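Local coordinates for protein KLLA0E08119p (Kluyveromyces lactis, PDB 3VA7) that probably catalyses the ATP-dependent, biotin-mediated carboxylation of urea to urea-1-carboxylate, this chain being the urea carboxylase part of a longer bifunctional enzyme, at residues A517-N523 and S591-G595; Q565-I569 and P646-P650; V489-P493 and S506-S511. All coordinates share one frame; numbering follows the deposited sequence.

Contact 1: A517-N523 and S591-G595; sequences ANRVVGN and SIRGG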
ATOM      1  N   ALA A 517     -23.242   9.735  -8.696  1.00 35.31           N
ATOM      2  CA  ALA A 517     -22.769   8.911  -9.792  1.00 36.21           C
ATOM      3  C   ALA A 517     -23.149   7.470  -9.472  1.00 37.25           C
ATOM      4  O   ALA A 517     -23.771   6.766 -10.310  1.00 38.32           O
ATOM      5  CB  ALA A 517     -21.260   9.076 -10.020  1.00 35.71           C
ATOM      6  N   ASN A 518     -22.860   7.031  -8.247  1.00 36.78           N
ATOM      7  CA  ASN A 518     -23.289   5.688  -7.885  1.00 36.85           C
ATOM      8  C   ASN A 518     -24.765   5.424  -8.079  1.00 36.42           C
ATOM      9  O   ASN A 518     -25.168   4.428  -8.678  1.00 36.73           O
ATOM     10  CB  ASN A 518     -22.834   5.299  -6.469  1.00 36.41           C
ATOM     11  CG  ASN A 518     -21.553   4.456  -6.501  1.00 37.63           C
ATOM     12  OD1 ASN A 518     -21.260   3.781  -7.529  1.00 34.30           O
ATOM     13  ND2 ASN A 518     -20.787   4.480  -5.392  1.00 34.17           N
ATOM     14  N   ARG A 519     -25.572   6.309  -7.531  1.00 36.68           N
ATOM     15  CA  ARG A 519     -27.011   6.150  -7.589  1.00 37.05           C
ATOM     16  C   ARG A 519     -27.529   6.118  -9.040  1.00 35.67           C
ATOM     17  O   ARG A 519     -28.426   5.345  -9.361  1.00 35.06           O
ATOM     18  CB  ARG A 519     -27.705   7.273  -6.788  1.00 37.88           C
ATOM     19  CG  ARG A 519     -29.229   7.166  -6.745  1.00 40.45           C
ATOM     20  CD  ARG A 519     -29.681   5.833  -6.244  1.00 44.70           C
ATOM     21  NE  ARG A 519     -31.049   5.904  -5.738  1.00 53.53           N
ATOM     22  CZ  ARG A 519     -32.128   5.471  -6.405  1.00 56.79           C
ATOM     23  NH1 ARG A 519     -33.332   5.552  -5.840  1.00 57.83           N
ATOM     24  NH2 ARG A 519     -32.006   4.942  -7.625  1.00 55.94           N
ATOM     25  N   VAL A 520     -26.939   6.918  -9.913  1.00 34.66           N
ATOM     26  CA  VAL A 520     -27.472   7.044 -11.246  1.00 34.65           C
ATOM     27  C   VAL A 520     -27.471   5.681 -11.924  1.00 35.62           C
ATOM     28  O   VAL A 520     -28.295   5.415 -12.815  1.00 36.42           O
ATOM     29  CB  VAL A 520     -26.716   8.081 -12.064  1.00 34.52           C
ATOM     30  CG1 VAL A 520     -26.955   7.873 -13.540  1.00 33.43           C
ATOM     31  CG2 VAL A 520     -27.045   9.531 -11.581  1.00 32.71           C
ATOM     32  N   VAL A 521     -26.576   4.806 -11.479  1.00 35.00           N
ATOM     33  CA  VAL A 521     -26.414   3.513 -12.083  1.00 34.63           C
ATOM     34  C   VAL A 521     -27.075   2.446 -11.207  1.00 34.94           C
ATOM     35  O   VAL A 521     -27.073   1.248 -11.551  1.00 34.89           O
ATOM     36  CB  VAL A 521     -24.929   3.208 -12.214  1.00 35.17           C
ATOM     37  CG1 VAL A 521     -24.768   1.898 -12.690  1.00 37.72           C
ATOM     38  CG2 VAL A 521     -24.210   4.156 -13.210  1.00 36.53           C
ATOM     39  N   GLY A 522     -27.653   2.845 -10.075  1.00 34.76           N
ATOM     40  CA  GLY A 522     -28.364   1.882  -9.239  1.00 35.11           C
ATOM     41  C   GLY A 522     -27.463   1.026  -8.345  1.00 36.02           C
ATOM     42  O   GLY A 522     -27.883  -0.018  -7.842  1.00 36.61           O
ATOM     43  N   ASN A 523     -26.219   1.471  -8.127  1.00 35.69           N
ATOM     44  CA  ASN A 523     -25.316   0.802  -7.199  1.00 34.13           C
ATOM     45  C   ASN A 523     -25.813   0.938  -5.746  1.00 33.40           C
ATOM     46  O   ASN A 523     -26.294   2.007  -5.347  1.00 32.31           O
ATOM     47  CB  ASN A 523     -23.888   1.377  -7.333  1.00 33.17           C
ATOM     48  CG  ASN A 523     -23.069   0.736  -8.474  1.00 34.44           C
ATOM     49  OD1 ASN A 523     -23.410  -0.321  -8.998  1.00 35.04           O
ATOM     50  ND2 ASN A 523     -21.951   1.375  -8.831  1.00 35.68           N
ATOM     51  N   SER A 591     -18.883   5.978 -12.360  1.00 33.58           N
ATOM     52  CA  SER A 591     -19.398   4.783 -11.713  1.00 35.08           C
ATOM     53  C   SER A 591     -19.704   3.685 -12.710  1.00 35.27           C
ATOM     54  O   SER A 591     -19.917   3.958 -13.868  1.00 37.07           O
ATOM     55  CB  SER A 591     -20.642   5.115 -10.897  1.00 35.82           C
ATOM     56  OG  SER A 591     -21.642   5.714 -11.697  1.00 37.25           O
ATOM     57  N   ILE A 592     -19.728   2.447 -12.264  1.00 35.19           N
ATOM     58  CA  ILE A 592     -19.897   1.302 -13.141  1.00 35.42           C
ATOM     59  C   ILE A 592     -20.892   0.480 -12.379  1.00 36.27           C
ATOM     60  O   ILE A 592     -20.687   0.281 -11.177  1.00 37.23           O
ATOM     61  CB  ILE A 592     -18.666   0.384 -13.174  1.00 35.22           C
ATOM     62  CG1 ILE A 592     -17.331   1.120 -13.375  1.00 36.37           C
ATOM     63  CG2 ILE A 592     -18.876  -0.758 -14.112  1.00 32.91           C
ATOM     64  CD1 ILE A 592     -17.349   2.253 -14.304  1.00 41.84           C
ATOM     65  N   ARG A 593     -21.978   0.046 -13.018  1.00 35.96           N
ATOM     66  CA  ARG A 593     -22.967  -0.783 -12.333  1.00 36.46           C
ATOM     67  C   ARG A 593     -22.267  -2.015 -11.718  1.00 36.59           C
ATOM     68  O   ARG A 593     -21.489  -2.680 -12.390  1.00 36.51           O
ATOM     69  CB  ARG A 593     -24.115  -1.193 -13.291  1.00 36.35           C
ATOM     70  CG  ARG A 593     -25.342  -1.756 -12.550  1.00 35.87           C
ATOM     71  CD  ARG A 593     -26.373  -2.372 -13.519  1.00 37.48           C
ATOM     72  NE  ARG A 593     -27.491  -3.048 -12.866  1.00 35.76           N
ATOM     73  CZ  ARG A 593     -28.386  -2.454 -12.063  1.00 37.32           C
ATOM     74  NH1 ARG A 593     -28.281  -1.150 -11.786  1.00 35.81           N
ATOM     75  NH2 ARG A 593     -29.382  -3.171 -11.507  1.00 35.95           N
ATOM     76  N   GLY A 594     -22.511  -2.269 -10.434  1.00 37.08           N
ATOM     77  CA  GLY A 594     -21.910  -3.389  -9.729  1.00 38.21           C
ATOM     78  C   GLY A 594     -20.590  -3.059  -9.030  1.00 39.54           C
ATOM     79  O   GLY A 594     -20.110  -3.840  -8.208  1.00 40.41           O
ATOM     80  N   GLY A 595     -19.985  -1.925  -9.365  1.00 39.45           N
ATOM     81  CA  GLY A 595     -18.813  -1.441  -8.663  1.00 40.69           C
ATOM     82  C   GLY A 595     -17.545  -2.055  -9.199  1.00 41.58           C
ATOM     83  O   GLY A 595     -17.617  -2.940 -10.036  1.00 42.62           O
TER
HETATM   84  O   HOH W   1     -19.343   2.486  -9.110  1.00 30.40           O

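Contact 2: Q565-I569 and P646-P650; sequences QNEPI and PQAAP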
ATOM      1  N   GLN A 565     -23.549  13.620 -18.829  1.00 46.27           N
ATOM      2  CA  GLN A 565     -23.333  13.398 -17.399  1.00 45.33           C
ATOM      3  C   GLN A 565     -24.654  13.092 -16.693  1.00 45.38           C
ATOM      4  O   GLN A 565     -25.706  13.520 -17.142  1.00 45.70           O
ATOM      5  CB  GLN A 565     -22.656  14.628 -16.811  1.00 44.73           C
ATOM      6  CG  GLN A 565     -21.411  15.009 -17.609  1.00 44.27           C
ATOM      7  CD  GLN A 565     -20.452  15.850 -16.829  1.00 45.35           C
ATOM      8  OE1 GLN A 565     -20.402  15.745 -15.616  1.00 46.74           O
ATOM      9  NE2 GLN A 565     -19.677  16.702 -17.514  1.00 46.90           N
ATOM     10  N   ASN A 566     -24.610  12.319 -15.613  1.00 45.12           N
ATOM     11  CA  ASN A 566     -25.778  12.095 -14.734  1.00 44.48           C
ATOM     12  C   ASN A 566     -26.831  11.197 -15.297  1.00 44.02           C
ATOM     13  O   ASN A 566     -27.890  11.046 -14.703  1.00 43.28           O
ATOM     14  CB  ASN A 566     -26.420  13.402 -14.261  1.00 44.05           C
ATOM     15  CG  ASN A 566     -25.412  14.353 -13.700  1.00 45.44           C
ATOM     16  OD1 ASN A 566     -24.552  13.975 -12.912  1.00 46.53           O
ATOM     17  ND2 ASN A 566     -25.497  15.605 -14.105  1.00 48.57           N
ATOM     18  N   GLU A 567     -26.527  10.580 -16.426  1.00 44.63           N
ATOM     19  CA  GLU A 567     -27.426   9.595 -17.054  1.00 45.59           C
ATOM     20  C   GLU A 567     -26.778   8.232 -17.098  1.00 44.94           C
ATOM     21  O   GLU A 567     -25.575   8.151 -17.214  1.00 44.25           O
ATOM     22  CB  GLU A 567     -27.812  10.032 -18.489  1.00 45.85           C
ATOM     23  CG  GLU A 567     -29.066  10.867 -18.568  1.00 48.28           C
ATOM     24  CD  GLU A 567     -29.090  11.756 -19.776  1.00 53.84           C
ATOM     25  OE1 GLU A 567     -28.998  11.179 -20.901  1.00 55.03           O
ATOM     26  OE2 GLU A 567     -29.199  13.012 -19.590  1.00 52.74           O
ATOM     27  N   PRO A 568     -27.573   7.158 -17.022  1.00 45.76           N
ATOM     28  CA  PRO A 568     -26.981   5.829 -17.191  1.00 46.34           C
ATOM     29  C   PRO A 568     -26.627   5.533 -18.648  1.00 48.09           C
ATOM     30  O   PRO A 568     -27.505   5.271 -19.454  1.00 49.23           O
ATOM     31  CB  PRO A 568     -28.088   4.892 -16.717  1.00 45.63           C
ATOM     32  CG  PRO A 568     -29.362   5.649 -16.914  1.00 44.72           C
ATOM     33  CD  PRO A 568     -29.007   7.089 -16.662  1.00 45.68           C
ATOM     34  N   ILE A 569     -25.348   5.552 -18.988  1.00 49.67           N
ATOM     35  CA  ILE A 569     -24.914   5.113 -20.304  1.00 50.57           C
ATOM     36  C   ILE A 569     -24.604   3.633 -20.384  1.00 51.51           C
ATOM     37  O   ILE A 569     -23.792   3.149 -19.618  1.00 51.36           O
ATOM     38  CB  ILE A 569     -23.693   5.885 -20.701  1.00 50.89           C
ATOM     39  CG1 ILE A 569     -24.096   7.345 -20.744  1.00 50.91           C
ATOM     40  CG2 ILE A 569     -23.123   5.373 -22.059  1.00 49.51           C
ATOM     41  CD1 ILE A 569     -23.219   8.131 -19.910  1.00 54.15           C
ATOM     42  N   PRO A 646     -31.069   1.496 -12.969  1.00 43.90           N
ATOM     43  CA  PRO A 646     -30.449   2.821 -13.200  1.00 43.34           C
ATOM     44  C   PRO A 646     -31.492   3.929 -13.560  1.00 42.87           C
ATOM     45  O   PRO A 646     -32.627   3.621 -13.909  1.00 42.88           O
ATOM     46  CB  PRO A 646     -29.435   2.564 -14.335  1.00 42.32           C
ATOM     47  CG  PRO A 646     -29.372   1.079 -14.501  1.00 42.26           C
ATOM     48  CD  PRO A 646     -30.666   0.514 -13.985  1.00 43.83           C
ATOM     49  N   GLN A 647     -31.103   5.192 -13.441  1.00 42.76           N
ATOM     50  CA  GLN A 647     -31.999   6.322 -13.647  1.00 42.63           C
ATOM     51  C   GLN A 647     -31.214   7.634 -13.723  1.00 42.92           C
ATOM     52  O   GLN A 647     -30.372   7.894 -12.851  1.00 44.31           O
ATOM     53  CB  GLN A 647     -32.988   6.379 -12.504  1.00 42.21           C
ATOM     54  CG  GLN A 647     -33.742   7.671 -12.398  1.00 42.21           C
ATOM     55  CD  GLN A 647     -34.787   7.611 -11.302  1.00 43.16           C
ATOM     56  OE1 GLN A 647     -35.024   6.561 -10.711  1.00 36.92           O
ATOM     57  NE2 GLN A 647     -35.406   8.754 -11.012  1.00 45.63           N
ATOM     58  N   ALA A 648     -31.444   8.452 -14.753  1.00 42.04           N
ATOM     59  CA  ALA A 648     -30.875   9.811 -14.776  1.00 41.38           C
ATOM     60  C   ALA A 648     -31.118  10.530 -13.428  1.00 40.86           C
ATOM     61  O   ALA A 648     -32.202  10.446 -12.872  1.00 41.19           O
ATOM     62  CB  ALA A 648     -31.504  10.619 -15.908  1.00 41.48           C
ATOM     63  N   ALA A 649     -30.130  11.224 -12.891  1.00 39.94           N
ATOM     64  CA  ALA A 649     -30.352  11.959 -11.657  1.00 39.67           C
ATOM     65  C   ALA A 649     -31.366  13.034 -11.903  1.00 40.02           C
ATOM     66  O   ALA A 649     -31.187  13.818 -12.816  1.00 40.40           O
ATOM     67  CB  ALA A 649     -29.071  12.590 -11.170  1.00 39.25           C
ATOM     68  N   PRO A 650     -32.427  13.106 -11.082  1.00 40.38           N
ATOM     69  CA  PRO A 650     -33.326  14.266 -11.160  1.00 40.53           C
ATOM     70  C   PRO A 650     -32.465  15.485 -11.139  1.00 40.88           C
ATOM     71  O   PRO A 650     -31.469  15.468 -10.451  1.00 41.69           O
ATOM     72  CB  PRO A 650     -34.113  14.178  -9.855  1.00 40.33           C
ATOM     73  CG  PRO A 650     -34.149  12.722  -9.588  1.00 41.10           C
ATOM     74  CD  PRO A 650     -32.758  12.242  -9.945  1.00 40.11           C
TER

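Contact 3: V489-P493 and S506-S511; sequences VQDYP and SGPMDS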
ATOM      1  N   VAL A 489      -9.569   4.430  -7.465  1.00 29.30           N
ATOM      2  CA  VAL A 489     -10.701   3.752  -6.909  1.00 28.68           C
ATOM      3  C   VAL A 489     -10.986   4.327  -5.551  1.00 27.81           C
ATOM      4  O   VAL A 489     -10.074   4.418  -4.753  1.00 28.82           O
ATOM      5  CB  VAL A 489     -10.392   2.314  -6.643  1.00 29.14           C
ATOM      6  CG1 VAL A 489     -11.629   1.612  -5.989  1.00 28.47           C
ATOM      7  CG2 VAL A 489      -9.931   1.655  -7.913  1.00 30.03           C
ATOM      8  N   GLN A 490     -12.238   4.708  -5.286  1.00 26.82           N
ATOM      9  CA  GLN A 490     -12.641   5.251  -3.973  1.00 25.47           C
ATOM     10  C   GLN A 490     -13.959   4.652  -3.584  1.00 25.00           C
ATOM     11  O   GLN A 490     -14.670   4.183  -4.495  1.00 25.42           O
ATOM     12  CB  GLN A 490     -12.769   6.777  -4.016  1.00 24.98           C
ATOM     13  CG  GLN A 490     -11.489   7.481  -4.329  1.00 23.74           C
ATOM     14  CD  GLN A 490     -10.490   7.353  -3.199  1.00 25.41           C
ATOM     15  OE1 GLN A 490      -9.309   7.657  -3.387  1.00 29.13           O
ATOM     16  NE2 GLN A 490     -10.947   6.893  -2.021  1.00 18.32           N
ATOM     17  N   ASP A 491     -14.289   4.647  -2.280  1.00 23.76           N
ATOM     18  CA  ASP A 491     -15.650   4.323  -1.830  1.00 24.17           C
ATOM     19  C   ASP A 491     -16.140   5.197  -0.686  1.00 24.64           C
ATOM     20  O   ASP A 491     -15.383   6.008  -0.171  1.00 24.98           O
ATOM     21  CB  ASP A 491     -15.847   2.826  -1.527  1.00 24.00           C
ATOM     22  CG  ASP A 491     -15.015   2.327  -0.334  1.00 26.26           C
ATOM     23  OD1 ASP A 491     -14.537   3.157   0.476  1.00 27.33           O
ATOM     24  OD2 ASP A 491     -14.851   1.081  -0.203  1.00 26.94           O
ATOM     25  N   TYR A 492     -17.407   5.047  -0.281  1.00 24.96           N
ATOM     26  CA  TYR A 492     -18.031   6.014   0.616  1.00 24.80           C
ATOM     27  C   TYR A 492     -18.857   5.323   1.655  1.00 25.61           C
ATOM     28  O   TYR A 492     -19.729   4.522   1.274  1.00 25.91           O
ATOM     29  CB  TYR A 492     -18.969   6.923  -0.163  1.00 25.07           C
ATOM     30  CG  TYR A 492     -19.650   7.870   0.775  1.00 22.69           C
ATOM     31  CD1 TYR A 492     -19.048   9.093   1.096  1.00 20.22           C
ATOM     32  CD2 TYR A 492     -20.874   7.524   1.387  1.00 21.77           C
ATOM     33  CE1 TYR A 492     -19.638   9.957   1.986  1.00 20.53           C
ATOM     34  CE2 TYR A 492     -21.502   8.399   2.269  1.00 19.72           C
ATOM     35  CZ  TYR A 492     -20.865   9.590   2.560  1.00 22.16           C
ATOM     36  OH  TYR A 492     -21.424  10.439   3.435  1.00 28.42           O
ATOM     37  N   PRO A 493     -18.678   5.670   2.961  1.00 26.05           N
ATOM     38  CA  PRO A 493     -17.964   6.818   3.528  1.00 26.08           C
ATOM     39  C   PRO A 493     -16.437   6.735   3.530  1.00 26.60           C
ATOM     40  O   PRO A 493     -15.782   7.729   3.846  1.00 27.59           O
ATOM     41  CB  PRO A 493     -18.477   6.885   4.966  1.00 25.47           C
ATOM     42  CG  PRO A 493     -18.950   5.468   5.268  1.00 24.39           C
ATOM     43  CD  PRO A 493     -19.269   4.807   4.022  1.00 25.63           C
ATOM     44  N   SER A 506     -10.099   8.782   3.493  1.00 22.05           N
ATOM     45  CA  SER A 506      -9.930   8.744   2.045  1.00 23.72           C
ATOM     46  C   SER A 506     -11.314   8.796   1.394  1.00 23.88           C
ATOM     47  O   SER A 506     -12.103   9.567   1.801  1.00 25.37           O
ATOM     48  CB  SER A 506      -9.100   7.509   1.615  1.00 22.66           C
ATOM     49  OG  SER A 506      -7.756   7.738   1.977  1.00 22.39           O
ATOM     50  N   GLY A 507     -11.638   7.954   0.439  1.00 24.97           N
ATOM     51  CA  GLY A 507     -12.890   8.109  -0.244  1.00 26.42           C
ATOM     52  C   GLY A 507     -12.873   9.356  -1.097  1.00 27.58           C
ATOM     53  O   GLY A 507     -11.828  10.034  -1.189  1.00 28.07           O
ATOM     54  N   PRO A 508     -14.023   9.688  -1.704  1.00 27.97           N
ATOM     55  CA  PRO A 508     -14.094  10.820  -2.630  1.00 28.36           C
ATOM     56  C   PRO A 508     -13.977  12.120  -1.888  1.00 29.93           C
ATOM     57  O   PRO A 508     -14.536  12.337  -0.788  1.00 29.58           O
ATOM     58  CB  PRO A 508     -15.504  10.756  -3.183  1.00 28.51           C
ATOM     59  CG  PRO A 508     -16.301  10.075  -2.065  1.00 28.74           C
ATOM     60  CD  PRO A 508     -15.346   9.115  -1.391  1.00 28.03           C
ATOM     61  N   MET A 509     -13.267  13.007  -2.537  1.00 31.15           N
ATOM     62  CA  MET A 509     -13.070  14.350  -2.079  1.00 31.32           C
ATOM     63  C   MET A 509     -14.333  15.225  -2.184  1.00 31.12           C
ATOM     64  O   MET A 509     -14.459  16.215  -1.459  1.00 31.13           O
ATOM     65  CB  MET A 509     -11.978  14.881  -2.979  1.00 31.96           C
ATOM     66  CG  MET A 509     -11.337  16.070  -2.501  1.00 32.99           C
ATOM     67  SD  MET A 509     -10.143  15.675  -1.258  1.00 35.56           S
ATOM     68  CE  MET A 509      -9.237  17.252  -1.429  1.00 30.26           C
ATOM     69  N   ASP A 510     -15.221  14.910  -3.144  1.00 30.76           N
ATOM     70  CA  ASP A 510     -16.522  15.571  -3.266  1.00 29.84           C
ATOM     71  C   ASP A 510     -17.468  14.414  -3.141  1.00 29.92           C
ATOM     72  O   ASP A 510     -17.715  13.685  -4.116  1.00 30.17           O
ATOM     73  CB  ASP A 510     -16.672  16.334  -4.613  1.00 29.21           C
ATOM     74  CG  ASP A 510     -18.173  16.484  -5.120  1.00 30.16           C
ATOM     75  OD1 ASP A 510     -18.399  16.947  -6.288  1.00 29.24           O
ATOM     76  OD2 ASP A 510     -19.131  16.140  -4.386  1.00 28.03           O
ATOM     77  N   SER A 511     -18.003  14.233  -1.940  1.00 29.45           N
ATOM     78  CA  SER A 511     -18.786  13.032  -1.702  1.00 29.48           C
ATOM     79  C   SER A 511     -20.153  13.035  -2.309  1.00 30.22           C
ATOM     80  O   SER A 511     -20.685  11.939  -2.574  1.00 31.99           O
ATOM     81  CB  SER A 511     -18.839  12.595  -0.230  1.00 29.81           C
ATOM     82  OG  SER A 511     -19.765  13.293   0.556  1.00 24.51           O
TER

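Contact 1: A517-N523 and S591-G595
Asn523 faces the type II turn Ile592–Gly595 with both ends of its amide. It belongs to the Schellman motif that closes helix 511-520, and the turn ends strand 587-592, so the contact ties a helix C-terminus to a sheet strand within the carboxyltransferase region. OD1 of Asn523 receives Gly594 N at 2.6 Å, in the carbonyl plane and on a lone pair. ND2 gives a nearly straight bond of 2.9 Å to Ile592 O, arriving well above the plane of that carbonyl. The turn's own bond from Gly595 N reaches the same oxygen from the opposite face, so two donors grip Ile592 O.

Further up the helix, Ser591 OG donates to Ala517 O at 2.8 Å, standing almost over the carbonyl group. Its chi1 of 57° sets OG between the backbone N and the carbonyl carbon, where it also meets CG2 of Val521. The other branch of Val521, CG1, lies anti to the backbone N (chi1 175°) and packs against CB of Arg593. Arg593 extends past this valine; its NH1 makes a weak bond to Val521 O and a further bond to Phe644 O.

The second shell fixes these groups. Gly522, with positive phi, lets the chain leave the helix while Asn523 N and Val521 N bond to Asn518 O from opposite faces. Asn518 in turn steadies the Asn523 amide, its own ND2 being held by Ser527 O. A water beside Asn518 OD1 accepts from Ile592 N at 3.2 Å and links helix to strand. The remaining hydrogen of Asn523 ND2 points straight at Asn518 OD1, 2.8 Å away with an N-H...O angle of 179°, in the plane of the Asn523 amide.

Contact 2: Q565-I569 and P646-P650
Pro568 and Pro646 meet through their rings, which cross obliquely with CB against CB at 3.6 Å. At the other end of its ring, CD of Pro568 sits 3.4 Å from Ala648 N. This is the close part of the contact, and beside it Ala649 N gives a hydrogen bond of 2.9 Å to Asn566 O, with Ala648 CA adding a CA-H...O contact to the same oxygen. The two loops thus join edge to edge without forming regular strands: 565-569 leads into strand 569-571, the outer strand of a five-stranded antiparallel sheet, and 646-650 runs beside it, in roughly the opposite direction, in the loop before strand 662-669. Val520 of helix 511-520 touches both Pro568 and Ala649. A glycine in place of Pro568 would probably open a gap against Pro646 CB and Val520 and allow the backbone here to flex.

The packing is thinner elsewhere. Asn566 has CG anti to its carbonyl carbon (chi1 -50°), which presents only CB to Ala649 CB, at 4.2 Å, while OD1 bonds Ser550 OG. Little of Glu567 is buried here, its CG touching Ala648 CB at the rim, and the CB of Gln647, an exposed residue, points away from 565-569.

Contact 3: V489-P493 and S506-S511
Gln490 lays the aliphatic part of its side chain over the Gly507–Pro508 peptide, with CB 3.9 Å from both Gly507 C and Pro508 N. CG is anti to the carbonyl carbon (chi1 -62°) and the chain bends again at chi2, which curls CD back to 3.6 Å from Gly507 O. Gly507 O accepts a hydrogen bond from Arg699 NH1. Next along the chain, Asp491 O rests close to Gly507 CA and Pro508 CD, while its carboxylate is taken up by Ser604, Arg605 N and Ser606.

The contact lies at the start of helix 511-520: the loop from Ser506 carries the chain to Asp510, the N-cap, and Ser511 is the first helical residue. Strand 488-490, at the edge of a five-stranded antiparallel sheet, ends against this loop.

Tyr492 and Pro508 make the other half of the contact. With CG of Tyr492 anti to the backbone N (chi1 177°), the ring stretches toward the helix start and brings CE1 within 3.5 Å of Ser511 CB; Pro508 CG lies obliquely to the same ring, 4.3 Å from CD1. One face of the ring is covered by CB of Pro493, which lies over its centre, consistent with the cis peptide between the two residues. Pro508 is flanked in addition by Phe514 of the helix and Tyr589 of strand 587-592.

Overall arrangement
Contact 3 comes first along the chain, bringing strand 488-490 to the start of helix 511-520. Contact 1 follows at the other end of that helix, its centre 14 Å away, and the strands of both belong to one antiparallel sheet, with strand 569-571 of contact 2 at its far edge. Contacts 1 and 2 alternate along the chain, have centres 9 Å apart and touch through Val520, whose O probably accepts a hydrogen bond from Gln647 N. The centres of contacts 2 and 3 are 20 Å apart. In this carboxyltransferase part contact 3, toward the bound biotin, and contact 1 join the helix ends to the sheet; contact 2 packs two surface loops beside the C-terminal end.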